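Local coordinates for protein translation initiation factor eIF-2B (Pyrococcus horikoshii, PDB 1VB5) that probably takes part in exchanging GDP for GTP on initiation factor 2, as a regulatory subunit of archaeal aIF2B, at residues K96-A100 with S120-I125. Residues are numbered along the deposited sequence; the frame is centred on the assembly and turned at random.
Sequences KRELA and STVLEI
Two alpha-helical segments, 96-100 and 120-125 (A100 N to K96 O 2.9 Å; E124 N to S120 O and I125 N to T121 O both 3.0 Å), cross at -49°, their axes 8.8 Å apart at closest approach. They converge toward their C-terminal ends: CA of K96 lies 6.2 Å from CA of T121, but CA of A100 only 4.2 Å from CA of I125. The small A100 permits this approach, its CB 3.8 Å from E124 O and its CA 3.9 Å from I125 CG1. Apolar contact continues through L99 (t,t), whose CD2 meets T121 CG2 at 3.8 Å and I125 CD1 (rotamer m,t) at 3.7 Å. At the open end K96 (t,t,m,t) reaches back toward the N-terminal end of 120-125, bending at chi3, CD 4.0 Å from E124 CG; its NZ gives S120 OG a weak hydrogen bond (3.4 Å). NZ also hydrogen-bonds S22 OG, T121 OG1 is hydrogen-bonded to E219 OE2, and E124 OE2 forms a salt bridge with R127, further along the same helix. Helix 120-131 connects parallel strands 111-115 and 136-141 in a Rossmann-like beta-alpha-beta unit; long helix 78-106 packs beside it, and L99, T121 and I125 touch A217 on strand 214-217 of the same sheet.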
loop_
_atom_site.group_PDB
_atom_site.type_symbol
_atom_site.label_atom_id
_atom_site.label_comp_id
_atom_site.label_asym_id
_atom_site.label_seq_id
_atom_site.Cartn_x
_atom_site.Cartn_y
_atom_site.Cartn_z
ATOM N N LYS B 96 -1.152 -25.885 -13.312
ATOM C CA LYS B 96 -0.110 -24.889 -13.102
ATOM C C LYS B 96 0.911 -24.882 -14.239
ATOM O O LYS B 96 1.290 -23.819 -14.727
ATOM C CB LYS B 96 0.603 -25.121 -11.764
ATOM C CG LYS B 96 1.633 -24.034 -11.412
ATOM C CD LYS B 96 2.324 -24.303 -10.073
ATOM C CE LYS B 96 1.334 -24.243 -8.913
ATOM N NZ LYS B 96 1.960 -24.587 -7.597
ATOM N N ARG B 97 1.353 -26.064 -14.660
ATOM C CA ARG B 97 2.327 -26.167 -15.745
ATOM C C ARG B 97 1.802 -25.589 -17.058
ATOM O O ARG B 97 2.496 -24.829 -17.741
ATOM C CB ARG B 97 2.732 -27.629 -15.956
ATOM C CG ARG B 97 3.804 -28.124 -14.994
ATOM C CD ARG B 97 5.144 -27.468 -15.321
ATOM N NE ARG B 97 6.226 -27.871 -14.420
ATOM C CZ ARG B 97 7.506 -27.551 -14.603
ATOM N NH1 ARG B 97 7.872 -26.826 -15.657
ATOM N NH2 ARG B 97 8.425 -27.952 -13.732
ATOM N N GLU B 98 0.572 -25.947 -17.410
ATOM C CA GLU B 98 -0.022 -25.462 -18.649
ATOM C C GLU B 98 -0.295 -23.957 -18.594
ATOM O O GLU B 98 -0.095 -23.244 -19.577
ATOM C CB GLU B 98 -1.319 -26.223 -18.945
ATOM C CG GLU B 98 -1.914 -25.924 -20.313
ATOM C CD GLU B 98 -0.874 -25.968 -21.422
ATOM O OE1 GLU B 98 -0.002 -26.864 -21.383
ATOM O OE2 GLU B 98 -0.932 -25.111 -22.335
ATOM N N LEU B 99 -0.743 -23.474 -17.441
ATOM C CA LEU B 99 -1.028 -22.049 -17.295
ATOM C C LEU B 99 0.289 -21.280 -17.430
ATOM O O LEU B 99 0.354 -20.248 -18.110
ATOM C CB LEU B 99 -1.682 -21.777 -15.932
ATOM C CG LEU B 99 -2.343 -20.410 -15.671
ATOM C CD1 LEU B 99 -3.132 -20.473 -14.376
ATOM C CD2 LEU B 99 -1.294 -19.310 -15.602
ATOM N N ALA B 100 1.340 -21.804 -16.801
ATOM C CA ALA B 100 2.654 -21.168 -16.850
ATOM C C ALA B 100 3.126 -20.990 -18.288
ATOM O O ALA B 100 3.634 -19.924 -18.658
ATOM C CB ALA B 100 3.672 -21.999 -16.062
ATOM N N SER B 120 2.568 -18.862 -6.333
ATOM C CA SER B 120 3.423 -19.862 -6.963
ATOM C C SER B 120 3.147 -19.940 -8.460
ATOM O O SER B 120 4.036 -20.252 -9.247
ATOM C CB SER B 120 3.223 -21.239 -6.306
ATOM O OG SER B 120 1.848 -21.532 -6.136
ATOM N N THR B 121 1.920 -19.621 -8.855
ATOM C CA THR B 121 1.543 -19.652 -10.263
ATOM C C THR B 121 2.229 -18.524 -11.024
ATOM O O THR B 121 2.791 -18.740 -12.101
ATOM C CB THR B 121 0.009 -19.536 -10.414
ATOM O OG1 THR B 121 -0.611 -20.681 -9.811
ATOM C CG2 THR B 121 -0.393 -19.460 -11.879
ATOM N N VAL B 122 2.190 -17.313 -10.472
ATOM C CA VAL B 122 2.836 -16.185 -11.131
ATOM C C VAL B 122 4.337 -16.454 -11.189
ATOM O O VAL B 122 4.996 -16.129 -12.175
ATOM C CB VAL B 122 2.575 -14.861 -10.376
ATOM C CG1 VAL B 122 3.411 -13.731 -10.985
ATOM C CG2 VAL B 122 1.095 -14.513 -10.448
ATOM N N LEU B 123 4.870 -17.051 -10.129
ATOM C CA LEU B 123 6.291 -17.380 -10.069
ATOM C C LEU B 123 6.686 -18.361 -11.186
ATOM O O LEU B 123 7.719 -18.194 -11.830
ATOM C CB LEU B 123 6.637 -17.979 -8.695
ATOM C CG LEU B 123 8.060 -18.529 -8.536
ATOM C CD1 LEU B 123 9.080 -17.441 -8.864
ATOM C CD2 LEU B 123 8.261 -19.051 -7.119
ATOM N N GLU B 124 5.864 -19.381 -11.427
ATOM C CA GLU B 124 6.184 -20.336 -12.485
ATOM C C GLU B 124 6.038 -19.714 -13.864
ATOM O O GLU B 124 6.721 -20.118 -14.810
ATOM C CB GLU B 124 5.323 -21.595 -12.369
ATOM C CG GLU B 124 5.758 -22.507 -11.229
ATOM C CD GLU B 124 7.268 -22.738 -11.206
ATOM O OE1 GLU B 124 7.828 -23.134 -12.253
ATOM O OE2 GLU B 124 7.894 -22.531 -10.140
ATOM N N ILE B 125 5.154 -18.728 -13.985
ATOM C CA ILE B 125 4.981 -18.040 -15.258
ATOM C C ILE B 125 6.284 -17.304 -15.544
ATOM O O ILE B 125 6.829 -17.364 -16.645
ATOM C CB ILE B 125 3.838 -16.988 -15.206
ATOM C CG1 ILE B 125 2.479 -17.688 -15.127
ATOM C CG2 ILE B 125 3.900 -16.084 -16.435
ATOM C CD1 ILE B 125 1.295 -16.726 -15.054
#